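Long-range contacts in FEZ-1 protein (Fluoribacter gormanii, PDB 5WCK), which probably hydrolyses beta-lactam antibiotics with two zinc ions, as a monomeric subclass B3 metallo-beta-lactamase: residues K90-D95 / K126-G131; I66-H71 / E132-G137; Y2-P7 / L43-P48; T22-S27 / G213-M218; Q166-I171 / E204-D209. The protein carries 2 engineered substitutions. All blocks are in the same frame, centred on the assembly; numbering follows the deposited sequence.

Contact 1 of 5, residues K90-D95 / K126-G131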
# COMPACT_ATOMS: atom_id res chain seq x y z
N LYS A 90 -3.69 -13.56 9.56
CA LYS A 90 -3.29 -14.31 8.35
C LYS A 90 -2.69 -13.32 7.35
O LYS A 90 -3.35 -12.37 7.00
CB LYS A 90 -4.50 -14.99 7.73
CG LYS A 90 -5.08 -16.01 8.69
CD LYS A 90 -6.16 -16.76 8.06
CE LYS A 90 -7.47 -16.03 8.13
NZ LYS A 90 -8.50 -17.05 8.44
N TYR A 91 -1.50 -13.66 6.87
CA TYR A 91 -0.74 -12.79 5.95
C TYR A 91 -1.03 -13.22 4.51
O TYR A 91 -0.77 -14.33 4.16
CB TYR A 91 0.74 -12.98 6.25
CG TYR A 91 1.68 -11.92 5.77
CD1 TYR A 91 1.24 -10.70 5.31
CD2 TYR A 91 3.04 -12.15 5.79
CE1 TYR A 91 2.13 -9.73 4.89
CE2 TYR A 91 3.94 -11.19 5.38
CZ TYR A 91 3.48 -9.96 4.96
OH TYR A 91 4.40 -9.03 4.57
N MET A 92 -1.51 -12.27 3.69
CA MET A 92 -1.87 -12.59 2.33
C MET A 92 -1.11 -11.62 1.41
O MET A 92 -1.12 -10.40 1.63
CB MET A 92 -3.38 -12.46 2.11
CG MET A 92 -4.21 -13.17 3.16
SD MET A 92 -5.96 -13.18 2.72
CE MET A 92 -6.59 -14.05 4.15
N VAL A 93 -0.48 -12.18 0.39
CA VAL A 93 0.48 -11.45 -0.47
C VAL A 93 0.30 -11.91 -1.93
O VAL A 93 0.16 -13.09 -2.23
CB VAL A 93 1.94 -11.64 -0.01
CG1 VAL A 93 2.91 -10.95 -0.94
CG2 VAL A 93 2.16 -11.18 1.41
N MET A 94 0.32 -10.94 -2.85
CA MET A 94 0.30 -11.17 -4.29
C MET A 94 1.47 -12.10 -4.69
O MET A 94 2.61 -11.86 -4.31
CB MET A 94 0.46 -9.83 -5.02
CG MET A 94 0.24 -9.87 -6.53
SD MET A 94 -1.41 -10.36 -7.11
CE MET A 94 -2.33 -8.89 -6.64
N ASP A 95 1.13 -13.13 -5.47
CA ASP A 95 2.00 -14.19 -5.96
C ASP A 95 3.40 -13.67 -6.29
O ASP A 95 4.40 -14.18 -5.77
CB ASP A 95 1.32 -14.89 -7.14
CG ASP A 95 2.02 -16.15 -7.64
OD1 ASP A 95 2.83 -16.72 -6.88
OD2 ASP A 95 1.70 -16.57 -8.77
N LYS A 126 -1.88 -16.96 2.60
CA LYS A 126 -2.62 -17.11 1.39
C LYS A 126 -1.96 -16.30 0.28
O LYS A 126 -1.75 -15.10 0.41
CB LYS A 126 -4.08 -16.67 1.51
CG LYS A 126 -4.93 -17.05 0.32
CD LYS A 126 -6.42 -16.77 0.47
CE LYS A 126 -7.19 -17.22 -0.76
NZ LYS A 126 -8.64 -16.92 -0.71
N VAL A 127 -1.64 -16.99 -0.81
CA VAL A 127 -1.09 -16.35 -1.99
C VAL A 127 -2.23 -15.77 -2.83
O VAL A 127 -3.18 -16.48 -3.19
CB VAL A 127 -0.27 -17.35 -2.81
CG1 VAL A 127 0.23 -16.72 -4.10
CG2 VAL A 127 0.87 -17.91 -1.98
N LEU A 128 -2.10 -14.49 -3.18
CA LEU A 128 -3.15 -13.81 -3.96
C LEU A 128 -2.77 -13.68 -5.44
O LEU A 128 -1.63 -13.86 -5.83
CB LEU A 128 -3.40 -12.42 -3.37
CG LEU A 128 -3.84 -12.40 -1.90
CD1 LEU A 128 -3.90 -10.98 -1.38
CD2 LEU A 128 -5.16 -13.12 -1.69
N HIS A 129 -3.79 -13.35 -6.25
CA HIS A 129 -3.64 -13.22 -7.69
C HIS A 129 -4.38 -11.98 -8.16
O HIS A 129 -5.23 -11.49 -7.46
CB HIS A 129 -4.13 -14.49 -8.41
CG HIS A 129 -3.55 -15.72 -7.81
ND1 HIS A 129 -2.35 -16.25 -8.24
CD2 HIS A 129 -3.95 -16.48 -6.75
CE1 HIS A 129 -2.05 -17.31 -7.50
NE2 HIS A 129 -3.03 -17.47 -6.58
N ASP A 130 -4.08 -11.52 -9.37
CA ASP A 130 -4.69 -10.32 -9.91
C ASP A 130 -6.22 -10.45 -9.92
O ASP A 130 -6.76 -11.44 -10.46
CB ASP A 130 -4.20 -10.06 -11.33
CG ASP A 130 -4.48 -8.68 -11.89
OD1 ASP A 130 -4.93 -7.78 -11.15
OD2 ASP A 130 -4.20 -8.52 -13.11
N GLY A 131 -6.90 -9.46 -9.34
CA GLY A 131 -8.35 -9.40 -9.34
C GLY A 131 -9.00 -10.22 -8.22
O GLY A 131 -10.24 -10.21 -8.07
O HOH W 1 -0.40 -15.17 -9.94
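Four backbone hydrogen bonds join segments 90-95 and 126-131, whose strands 90-94 and 126-128 run parallel. The shortest and straightest runs from Leu-128 N to Val-93 O (2.8 Å, 175° at the hydrogen), although the donor stands above the carbonyl plane. Asp-95 N reaches Leu-128 O at 2.9 Å, while Val-93 N to Lys-126 O and Lys-126 N to Tyr-91 O are longer. Water 1 links Asp-95 OD2 to His-129 ND1, lying in the ring plane at its edge. On one face of the sheet, Met-92 CB meets Leu-128 CD1 at 3.8 Å, and the Met-92 side chain, extended beyond CG, crosses that of Lys-126 obliquely, CG 3.9 Å from Lys-126 CB. Met-94, bent at chi2 and chi3, lays SD 3.5 Å from His-129 C. On the other face, Val-127 CG1 rests against Asp-95 CA and CB. With helix 95-103 between them in the chain, the two strands make a beta-alpha-beta unit; the helix packs on Val-93 and Val-127. Met-92 also touches Ile-66 and Leu-68 of strand 64-68, and Leu-128 packs on Trp-156 of strand 154-162.

Contact 2 of 5, residues I66-H71 / E132-G137. With ZN (zinc ion), chain D; SO4 (sulfate ion), chain I.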
# COMPACT_ATOMS: atom_id res chain seq x y z
N ILE A 66 -6.47 -10.33 9.41
CA ILE A 66 -5.85 -10.40 8.08
C ILE A 66 -4.85 -9.26 7.99
O ILE A 66 -5.17 -8.13 8.38
CB ILE A 66 -6.89 -10.30 6.94
CG1 ILE A 66 -7.90 -11.46 6.99
CG2 ILE A 66 -6.19 -10.28 5.60
CD1 ILE A 66 -9.00 -11.36 5.94
N LEU A 67 -3.65 -9.58 7.49
CA LEU A 67 -2.59 -8.61 7.20
C LEU A 67 -2.31 -8.63 5.70
O LEU A 67 -2.06 -9.70 5.12
CB LEU A 67 -1.33 -9.00 7.98
CG LEU A 67 -0.10 -8.11 7.73
CD1 LEU A 67 -0.32 -6.65 8.10
CD2 LEU A 67 1.10 -8.66 8.47
N LEU A 68 -2.40 -7.44 5.08
CA LEU A 68 -2.08 -7.20 3.67
C LEU A 68 -0.99 -6.14 3.59
O LEU A 68 -0.75 -5.43 4.58
CB LEU A 68 -3.33 -6.69 2.93
CG LEU A 68 -4.61 -7.47 3.13
CD1 LEU A 68 -5.77 -6.76 2.47
CD2 LEU A 68 -4.46 -8.90 2.62
N ILE A 69 -0.37 -6.05 2.42
CA ILE A 69 0.62 -5.04 2.12
C ILE A 69 0.36 -4.43 0.74
O ILE A 69 -0.23 -5.06 -0.16
CB ILE A 69 2.05 -5.59 2.21
CG1 ILE A 69 2.28 -6.78 1.28
CG2 ILE A 69 2.39 -5.91 3.66
CD1 ILE A 69 3.72 -7.27 1.20
N SER A 70 0.88 -3.22 0.56
CA SER A 70 0.89 -2.57 -0.76
C SER A 70 1.91 -3.25 -1.69
O SER A 70 1.64 -3.49 -2.85
CB SER A 70 1.22 -1.11 -0.65
OG SER A 70 0.15 -0.40 -0.03
N HIS A 71 3.13 -3.45 -1.18
CA HIS A 71 4.16 -4.11 -1.97
C HIS A 71 5.30 -4.56 -1.05
O HIS A 71 5.42 -4.09 0.07
CB HIS A 71 4.64 -3.22 -3.12
CG HIS A 71 5.39 -1.98 -2.75
ND1 HIS A 71 4.80 -0.72 -2.72
CD2 HIS A 71 6.69 -1.79 -2.44
CE1 HIS A 71 5.72 0.18 -2.43
NE2 HIS A 71 6.89 -0.44 -2.26
N GLU A 132 -8.19 -10.88 -7.38
CA GLU A 132 -8.73 -11.73 -6.30
C GLU A 132 -9.29 -10.87 -5.16
O GLU A 132 -8.77 -9.81 -4.84
CB GLU A 132 -7.65 -12.65 -5.74
CG GLU A 132 -8.17 -13.69 -4.79
CD GLU A 132 -7.20 -14.82 -4.53
OE1 GLU A 132 -7.60 -15.78 -3.83
OE2 GLU A 132 -6.08 -14.75 -5.01
N ARG A 133 -10.39 -11.33 -4.56
CA ARG A 133 -11.02 -10.61 -3.45
C ARG A 133 -10.50 -11.11 -2.10
O ARG A 133 -10.16 -12.29 -1.92
CB ARG A 133 -12.55 -10.72 -3.61
CG ARG A 133 -13.01 -9.99 -4.86
CD ARG A 133 -14.48 -9.99 -5.20
NE ARG A 133 -15.18 -11.22 -4.99
CZ ARG A 133 -16.51 -11.27 -4.85
NH1 ARG A 133 -17.10 -12.37 -4.43
NH2 ARG A 133 -17.23 -10.18 -5.09
N VAL A 134 -10.46 -10.19 -1.14
CA VAL A 134 -10.24 -10.48 0.26
C VAL A 134 -11.49 -10.01 0.99
O VAL A 134 -11.84 -8.81 0.95
CB VAL A 134 -8.97 -9.80 0.81
CG1 VAL A 134 -8.85 -9.97 2.33
CG2 VAL A 134 -7.72 -10.30 0.10
N GLU A 135 -12.18 -10.97 1.63
CA GLU A 135 -13.52 -10.73 2.16
C GLU A 135 -13.51 -11.03 3.67
O GLU A 135 -12.97 -12.06 4.10
CB GLU A 135 -14.54 -11.62 1.45
CG GLU A 135 -14.64 -11.42 -0.07
CD GLU A 135 -15.64 -12.32 -0.79
OE1 GLU A 135 -16.85 -12.04 -0.72
OE2 GLU A 135 -15.22 -13.33 -1.42
N LEU A 136 -14.10 -10.15 4.48
CA LEU A 136 -14.26 -10.39 5.89
C LEU A 136 -15.48 -9.63 6.38
O LEU A 136 -15.60 -8.42 6.14
CB LEU A 136 -13.02 -9.94 6.67
CG LEU A 136 -12.99 -10.21 8.17
CD1 LEU A 136 -12.98 -11.69 8.49
CD2 LEU A 136 -11.81 -9.53 8.83
N GLY A 137 -16.42 -10.36 7.01
CA GLY A 137 -17.56 -9.72 7.63
C GLY A 137 -18.41 -8.91 6.65
O GLY A 137 -19.04 -7.94 7.08
ZN ZN D . 8.74 0.47 -2.58
S SO4 I . -12.08 -14.67 -6.03
O1 SO4 I . -11.61 -15.06 -4.68
O2 SO4 I . -11.98 -13.19 -6.15
O3 SO4 I . -11.17 -15.25 -7.04
O4 SO4 I . -13.45 -15.17 -6.22
O HOH W 2 8.94 1.68 -1.04
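The imidazole of His-71 is tied down at its edge: NE2 binds one zinc ion at 2.1 Å, with water 2, another ligand of that metal, near the ring plane, and ND1 hydrogen-bonds to Gly-173 O. The His-149 ring meets that of His-71 edge-to-face. At the far end of the contact, O2 of a sulfate, probably from the crystallisation liquor, lies at the edge of the Arg-133 guanidinium but takes its hydrogen bond from Arg-133 N (2.9 Å). Between these polar ends the meeting is wholly apolar. Ile-66 and Val-134 reach toward each other tip to tip, Ile-66 CD1 touching Val-134 CG1 at 3.9 Å. Extension of the isoleucine (chi2 176°) carries CD1 across to Val-134; Leu-136 CB lies 4.3 Å from Ile-66 CD1. Leu-68 CD2 approaches the other valine branch, Val-134 CG2, more loosely at 4.4 Å. The axes of strands 66-68 and 133-136 come no closer than 10.0 Å, their directions 150° apart, so side chains alone bridge them. This is face-to-face packing of two sheets, as in the metallo-beta-lactamase alpha-beta/beta-alpha sandwich; beyond strand 64-68 the chain turns into the zinc site, where His-71, His-73 and His-149 hold one metal.

Contact 3 of 5, residues Y2-P7 / L43-P48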
# COMPACT_ATOMS: atom_id res chain seq x y z
N TYR A 2 16.59 4.97 5.97
CA TYR A 2 15.22 5.46 5.77
C TYR A 2 14.87 6.42 6.91
O TYR A 2 15.07 6.09 8.07
CB TYR A 2 14.19 4.32 5.66
CG TYR A 2 12.91 4.83 5.05
CD1 TYR A 2 12.80 4.99 3.68
CD2 TYR A 2 11.87 5.29 5.84
CE1 TYR A 2 11.66 5.53 3.10
CE2 TYR A 2 10.73 5.85 5.27
CZ TYR A 2 10.62 5.97 3.90
OH TYR A 2 9.53 6.55 3.31
N PRO A 3 14.34 7.63 6.62
CA PRO A 3 13.93 8.55 7.69
C PRO A 3 12.83 7.96 8.58
O PRO A 3 11.79 7.56 8.09
CB PRO A 3 13.44 9.82 6.96
CG PRO A 3 13.37 9.47 5.49
CD PRO A 3 14.13 8.18 5.28
N MET A 4 13.06 7.91 9.90
CA MET A 4 12.08 7.36 10.83
C MET A 4 10.81 8.21 10.74
O MET A 4 10.83 9.41 10.97
CB MET A 4 12.61 7.38 12.27
CG MET A 4 11.60 6.92 13.33
SD MET A 4 11.04 5.18 13.24
CE MET A 4 9.30 5.48 13.52
N PRO A 5 9.65 7.61 10.39
CA PRO A 5 8.41 8.36 10.43
C PRO A 5 8.04 8.86 11.84
O PRO A 5 8.43 8.25 12.85
CB PRO A 5 7.34 7.35 10.00
CG PRO A 5 8.09 6.21 9.35
CD PRO A 5 9.48 6.22 9.95
N ASN A 6 7.22 9.91 11.87
CA ASN A 6 6.65 10.44 13.08
C ASN A 6 5.24 9.91 13.27
O ASN A 6 4.57 9.56 12.29
CB ASN A 6 6.60 11.97 13.02
CG ASN A 6 7.99 12.53 12.82
OD1 ASN A 6 8.83 12.39 13.71
ND2 ASN A 6 8.23 13.14 11.67
N PRO A 7 4.72 9.84 14.51
CA PRO A 7 3.34 9.43 14.73
C PRO A 7 2.35 10.39 14.05
O PRO A 7 2.63 11.59 13.81
CB PRO A 7 3.14 9.42 16.25
CG PRO A 7 4.36 10.10 16.83
CD PRO A 7 5.44 10.08 15.78
N LEU A 43 7.76 -0.23 9.29
CA LEU A 43 9.03 -0.66 9.91
C LEU A 43 8.73 -1.39 11.23
O LEU A 43 7.68 -1.15 11.85
CB LEU A 43 9.90 0.57 10.19
CG LEU A 43 10.18 1.47 9.01
CD1 LEU A 43 10.93 2.72 9.47
CD2 LEU A 43 10.95 0.74 7.93
N GLU A 44 9.68 -2.22 11.69
CA GLU A 44 9.53 -2.87 13.00
C GLU A 44 9.22 -1.83 14.08
O GLU A 44 8.37 -2.07 14.95
CB GLU A 44 10.79 -3.64 13.36
CG GLU A 44 10.95 -4.94 12.62
CD GLU A 44 12.11 -5.77 13.13
OE1 GLU A 44 12.61 -6.64 12.38
OE2 GLU A 44 12.54 -5.52 14.27
N ALA A 45 9.91 -0.67 14.03
CA ALA A 45 9.70 0.42 14.99
C ALA A 45 8.27 0.98 14.95
O ALA A 45 7.83 1.61 15.90
CB ALA A 45 10.71 1.51 14.73
N ASN A 46 7.55 0.78 13.83
CA ASN A 46 6.22 1.35 13.71
C ASN A 46 5.14 0.39 14.23
O ASN A 46 3.99 0.82 14.37
CB ASN A 46 5.90 1.69 12.25
CG ASN A 46 6.87 2.67 11.64
OD1 ASN A 46 7.32 2.47 10.52
ND2 ASN A 46 7.24 3.71 12.38
N VAL A 47 5.48 -0.88 14.51
CA VAL A 47 4.45 -1.84 14.95
C VAL A 47 3.82 -1.38 16.26
O VAL A 47 2.59 -1.36 16.41
CB VAL A 47 4.99 -3.29 15.00
CG1 VAL A 47 4.01 -4.25 15.65
CG2 VAL A 47 5.34 -3.79 13.61
N PRO A 48 4.56 -0.95 17.31
CA PRO A 48 3.89 -0.41 18.49
C PRO A 48 3.03 0.83 18.21
O PRO A 48 2.03 1.05 18.91
CB PRO A 48 5.02 -0.07 19.47
CG PRO A 48 6.21 -0.83 18.95
CD PRO A 48 6.02 -1.02 17.46
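Residues 2-7 run as an extended, proline-rich arm without regular bonding, whereas 44-46 take helical angles leading into helix 47-56, and the CA atoms of Pro-5 and Asn-46 come no nearer than 8.0 Å. Side chains therefore make the whole junction. Met-4 sets CG anti to its backbone N (chi1 175°) and then bends at chi2 and chi3, bringing its thioether to Ala-45 and Asn-46, in the turn leading into helix 47-56. Met-4 SD lies 4.0 Å from Ala-45 CB, and CE meets Asn-46 tip to tip, only 2.9 Å from ND2, a tight approach of a methyl to an amide nitrogen. The Pro-5 ring fills the neighbouring position: CD packs obliquely on Leu-43 CD1 at 3.8 Å, while the Pro-5 and Asn-46 side chains cross at about a right angle, with Pro-5 CG 4.0 Å from Asn-46 OD1. That amide is fixed from its own segment, since Leu-43 N donates to Asn-46 OD1 on an in-plane lone pair at 3.0 Å. The backbone closes the same turn through Asn-46 N to Leu-43 O, 2.8 Å. Met-49 of helix 47-56 also touches Met-4, and Pro-5 further packs on Thr-22 and Leu-25. The N-terminal arm thus lies against the turn that leads into helix 47-56 beside the dinuclear zinc site, with the Leu-43 side chain about 5 Å from that of the zinc ligand Asp-75.

Contact 4 of 5, residues T22-S27 / G213-M218. With ZN (zinc ion), chain C.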
# COMPACT_ATOMS: atom_id res chain seq x y z
N THR A 22 1.49 6.46 9.89
CA THR A 22 2.41 7.47 10.36
C THR A 22 2.28 8.72 9.48
O THR A 22 1.40 8.85 8.65
CB THR A 22 3.84 6.91 10.33
OG1 THR A 22 4.26 6.86 8.96
CG2 THR A 22 3.99 5.56 11.00
N ASP A 23 3.19 9.68 9.66
CA ASP A 23 3.15 10.87 8.82
C ASP A 23 3.77 10.62 7.43
O ASP A 23 3.87 11.58 6.62
CB ASP A 23 3.81 12.04 9.53
CG ASP A 23 5.33 11.99 9.58
OD1 ASP A 23 5.90 10.90 9.37
OD2 ASP A 23 5.94 13.08 9.81
N ASP A 24 4.21 9.38 7.17
CA ASP A 24 4.84 9.00 5.89
C ASP A 24 4.31 7.63 5.47
O ASP A 24 3.46 7.53 4.58
CB ASP A 24 6.37 9.03 6.01
CG ASP A 24 7.08 8.39 4.84
OD1 ASP A 24 6.48 8.33 3.73
OD2 ASP A 24 8.23 7.90 5.04
N LEU A 25 4.80 6.57 6.12
CA LEU A 25 4.38 5.22 5.80
C LEU A 25 2.91 5.06 6.21
O LEU A 25 2.55 5.33 7.38
CB LEU A 25 5.29 4.22 6.54
CG LEU A 25 6.78 4.42 6.30
CD1 LEU A 25 7.62 3.43 7.10
CD2 LEU A 25 7.11 4.38 4.82
N ALA A 26 2.06 4.74 5.23
CA ALA A 26 0.59 4.73 5.40
C ALA A 26 0.09 3.32 5.68
O ALA A 26 0.45 2.39 4.96
CB ALA A 26 -0.08 5.24 4.15
N SER A 27 -0.74 3.18 6.72
CA SER A 27 -1.36 1.91 7.09
C SER A 27 -2.85 2.14 7.29
O SER A 27 -3.28 3.24 7.69
CB SER A 27 -0.76 1.33 8.35
OG SER A 27 0.60 1.02 8.14
N GLY A 213 -2.81 5.86 -0.78
CA GLY A 213 -1.56 5.31 -1.25
C GLY A 213 -0.71 4.76 -0.13
O GLY A 213 -1.04 4.86 1.05
N SER A 214 0.36 4.09 -0.53
CA SER A 214 1.30 3.48 0.43
C SER A 214 2.11 4.52 1.20
O SER A 214 2.63 4.21 2.28
CB SER A 214 2.16 2.50 -0.28
OG SER A 214 2.84 3.11 -1.37
N HIS A 215 2.23 5.75 0.67
CA HIS A 215 2.88 6.85 1.34
C HIS A 215 1.93 8.05 1.41
O HIS A 215 1.25 8.39 0.44
CB HIS A 215 4.18 7.27 0.63
CG HIS A 215 5.29 6.28 0.70
ND1 HIS A 215 6.29 6.39 1.65
CD2 HIS A 215 5.56 5.17 -0.01
CE1 HIS A 215 7.14 5.40 1.49
NE2 HIS A 215 6.73 4.63 0.48
N ALA A 216 1.94 8.69 2.58
CA ALA A 216 1.13 9.88 2.89
C ALA A 216 1.30 10.98 1.84
O ALA A 216 0.31 11.62 1.43
CB ALA A 216 1.52 10.39 4.25
N GLY A 217 2.53 11.19 1.37
CA GLY A 217 2.84 12.25 0.44
C GLY A 217 2.20 12.05 -0.94
O GLY A 217 2.01 13.02 -1.68
N MET A 218 1.84 10.82 -1.29
CA MET A 218 1.21 10.56 -2.60
C MET A 218 -0.12 11.29 -2.70
O MET A 218 -0.49 11.74 -3.80
CB MET A 218 0.96 9.05 -2.80
CG MET A 218 2.21 8.28 -2.87
SD MET A 218 1.82 6.51 -2.85
CE MET A 218 3.37 5.81 -3.43
ZN ZN C . 7.65 2.88 -0.07
O HOH W 3 5.14 10.37 2.43
O HOH W 2 8.94 1.68 -1.04
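Asp-24 OD1 is held by two hydrogen bonds, one from His-215 ND1 and one from water 3, which in turn accepts from Gly-217 N. The bond from His-215 ND1 is short and nearly straight (2.9 Å, 176° at the hydrogen); it uses the syn lone pair of the carboxylate, and OD1 sits almost in the imidazole plane. The two side chains run side by side, pointing the same way, with carboxylate and ring planes 30° apart. The second oxygen, OD2, takes the hydroxyl of Tyr-2. With ND1 as donor, the other ring nitrogen, NE2, is left to the metal, and His-215 NE2 binds zinc at 2.0 Å. The nearby carboxylate would be expected to make the imidazole a stronger electron donor to the metal. Leu-25 runs alongside the ring and places CD2 3.5 Å from His-215 CE1. The backbones add two bonds: Ala-216 N to Asp-24 O is nearly linear at 2.8 Å, and Ala-26 N reaches Ser-214 O. Ala-26 CB presses against Gly-213 O, 3.3 Å away. Behind Asp-24, Thr-22 OG1 accepts from Asp-24 N in an ST turn and donates to Leu-25 O, fixing the curve of the loop. The arrangement is a His-carboxylate second-shell interaction at a zinc site: Asp-75, His-76 and His-215 bind the metal, and Asp-24 probably helps to orient His-215.

Contact 5 of 5, residues Q166-I171 / E204-D209. With SO4 (sulfate ion), chain H.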
# COMPACT_ATOMS: atom_id res chain seq x y z
N GLN A 166 -21.91 6.47 -2.40
CA GLN A 166 -21.00 5.36 -2.74
C GLN A 166 -19.70 5.92 -3.32
O GLN A 166 -19.70 6.73 -4.24
CB GLN A 166 -21.64 4.46 -3.81
CG GLN A 166 -22.93 3.80 -3.36
CD GLN A 166 -22.72 2.76 -2.29
OE1 GLN A 166 -21.90 1.85 -2.44
NE2 GLN A 166 -23.47 2.86 -1.21
N TYR A 167 -18.56 5.41 -2.82
CA TYR A 167 -17.26 5.85 -3.33
C TYR A 167 -16.33 4.65 -3.50
O TYR A 167 -16.26 3.84 -2.59
CB TYR A 167 -16.60 6.83 -2.37
CG TYR A 167 -17.43 8.05 -2.06
CD1 TYR A 167 -17.50 9.10 -2.95
CD2 TYR A 167 -18.17 8.12 -0.88
CE1 TYR A 167 -18.28 10.21 -2.67
CE2 TYR A 167 -18.96 9.22 -0.60
CZ TYR A 167 -19.01 10.27 -1.50
OH TYR A 167 -19.79 11.36 -1.23
N GLN A 168 -15.59 4.60 -4.61
CA GLN A 168 -14.49 3.64 -4.76
C GLN A 168 -13.21 4.23 -4.14
O GLN A 168 -12.71 5.28 -4.57
CB GLN A 168 -14.27 3.24 -6.23
CG GLN A 168 -13.01 2.38 -6.43
CD GLN A 168 -13.10 1.28 -7.46
OE1 GLN A 168 -13.97 0.40 -7.38
NE2 GLN A 168 -12.15 1.25 -8.38
N ALA A 169 -12.69 3.52 -3.13
CA ALA A 169 -11.41 3.82 -2.51
C ALA A 169 -10.32 3.02 -3.23
O ALA A 169 -10.48 1.84 -3.52
CB ALA A 169 -11.43 3.50 -1.03
N VAL A 170 -9.21 3.69 -3.49
CA VAL A 170 -8.09 3.13 -4.18
C VAL A 170 -6.83 3.44 -3.36
O VAL A 170 -6.47 4.59 -3.21
CB VAL A 170 -7.95 3.70 -5.61
CG1 VAL A 170 -6.73 3.11 -6.29
CG2 VAL A 170 -9.19 3.49 -6.46
N ILE A 171 -6.17 2.39 -2.86
CA ILE A 171 -4.86 2.54 -2.21
C ILE A 171 -3.78 2.19 -3.24
O ILE A 171 -3.48 1.00 -3.47
CB ILE A 171 -4.76 1.69 -0.93
CG1 ILE A 171 -5.91 1.92 0.05
CG2 ILE A 171 -3.42 1.91 -0.23
CD1 ILE A 171 -6.05 0.87 1.16
N GLU A 204 -5.03 4.33 -15.22
CA GLU A 204 -5.68 5.40 -16.01
C GLU A 204 -7.16 5.10 -16.26
O GLU A 204 -7.94 6.03 -16.44
CB GLU A 204 -4.95 5.65 -17.32
CG GLU A 204 -3.58 6.29 -17.12
CD GLU A 204 -3.04 7.06 -18.31
OE1 GLU A 204 -3.58 6.89 -19.43
OE2 GLU A 204 -2.07 7.80 -18.13
N SER A 205 -7.54 3.83 -16.28
CA SER A 205 -8.93 3.50 -16.61
C SER A 205 -9.73 3.13 -15.36
O SER A 205 -10.88 2.74 -15.48
CB SER A 205 -8.98 2.46 -17.68
OG SER A 205 -8.34 1.30 -17.25
N MET A 206 -9.14 3.30 -14.16
CA MET A 206 -9.72 2.85 -12.88
C MET A 206 -10.52 4.00 -12.24
O MET A 206 -10.00 5.10 -12.04
CB MET A 206 -8.63 2.44 -11.87
CG MET A 206 -9.14 1.84 -10.59
SD MET A 206 -7.79 1.22 -9.52
CE MET A 206 -7.44 -0.32 -10.36
N ARG A 207 -11.76 3.70 -11.86
CA ARG A 207 -12.56 4.62 -11.04
C ARG A 207 -11.82 4.85 -9.71
O ARG A 207 -11.36 3.93 -9.06
CB ARG A 207 -13.92 3.98 -10.76
CG ARG A 207 -14.89 4.85 -9.97
CD ARG A 207 -15.62 5.84 -10.85
NE ARG A 207 -16.44 5.22 -11.88
CZ ARG A 207 -17.68 4.76 -11.70
NH1 ARG A 207 -18.28 4.13 -12.69
NH2 ARG A 207 -18.32 4.96 -10.56
N CYS A 208 -11.68 6.12 -9.36
CA CYS A 208 -10.92 6.50 -8.16
C CYS A 208 -11.60 7.70 -7.51
O CYS A 208 -11.45 8.82 -7.99
CB CYS A 208 -9.49 6.82 -8.55
SG CYS A 208 -8.44 7.14 -7.10
N ASP A 209 -12.34 7.45 -6.44
CA ASP A 209 -13.05 8.51 -5.71
C ASP A 209 -12.25 8.89 -4.46
O ASP A 209 -11.89 10.05 -4.28
CB ASP A 209 -14.49 8.13 -5.34
CG ASP A 209 -15.35 7.73 -6.53
OD1 ASP A 209 -15.40 8.51 -7.49
OD2 ASP A 209 -15.88 6.63 -6.52
S SO4 H . -21.04 12.67 -4.50
O1 SO4 H . -19.84 13.14 -5.20
O2 SO4 H . -20.82 12.84 -3.04
O3 SO4 H . -22.21 13.51 -4.89
O4 SO4 H . -21.35 11.27 -4.82
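Residues 166-171 of strand 165-172 are crossed by the irregular piece that follows helix 192-204, the touching parts pointing 121° apart and their CA atoms nearest at Gln-168 and Asp-209. Gln-168 and Asp-209 grip each other twice: Asp-209 N donates to Gln-168 O at 2.9 Å, and Gln-168 N returns a bond to Asp-209 OD2 at 2.8 Å (168° at the hydrogen), using the anti lone pair. The carboxylate thus takes the part of a backbone acceptor. Gln-168 has CG anti to its backbone N (chi1 172°) and bends at chi2, bringing NE2 to Arg-207 O, which it hydrogen-bonds from above the carbonyl plane, 2.9 Å away. Val-170 divides its branches: CG1 meets Met-206 SD tip to tip at 3.9 Å, and CG2 sits 3.8 Å from Cys-208 SG. Tyr-167 brings its ring edge to Asp-209 CB, and Tyr-167 OH donates to O2 of a sulfate at 2.6 Å, an ion probably from the crystallisation liquor. Cys-208 is disulfide-bonded to Cys-242 of helix 239-262, so this connection also reaches the C-terminal helix. Immediately afterward the chain enters strand 210-213, which pairs in parallel with strand 165-172, while strand 154-162 flanks the latter along its other edge.

Overall arrangement
Contacts 2 and 4 are buried; contacts 1, 3 and 5 lie partly at the surface. Contacts 1 and 2 share the larger sheet, where strands 64-68 and 90-94 are neighbours: contact 1 binds strands within it by backbone bonds, contact 2 joins it to the smaller sheet by apolar side chains. Contact 5 holds the chain just before edge strand 210-213 against strand 165-172 of that smaller sheet through mixed backbone and side-chain bonds. Contacts 3 and 4 touch through Tyr-2 on Asp-24 and Asn-6 on Asp-23, tying the N-terminal arm to loop 22-27, the second shell of His-215. Water 2, bound to both metals, connects contacts 2 and 4, whereas contact 5 lies away from the metals.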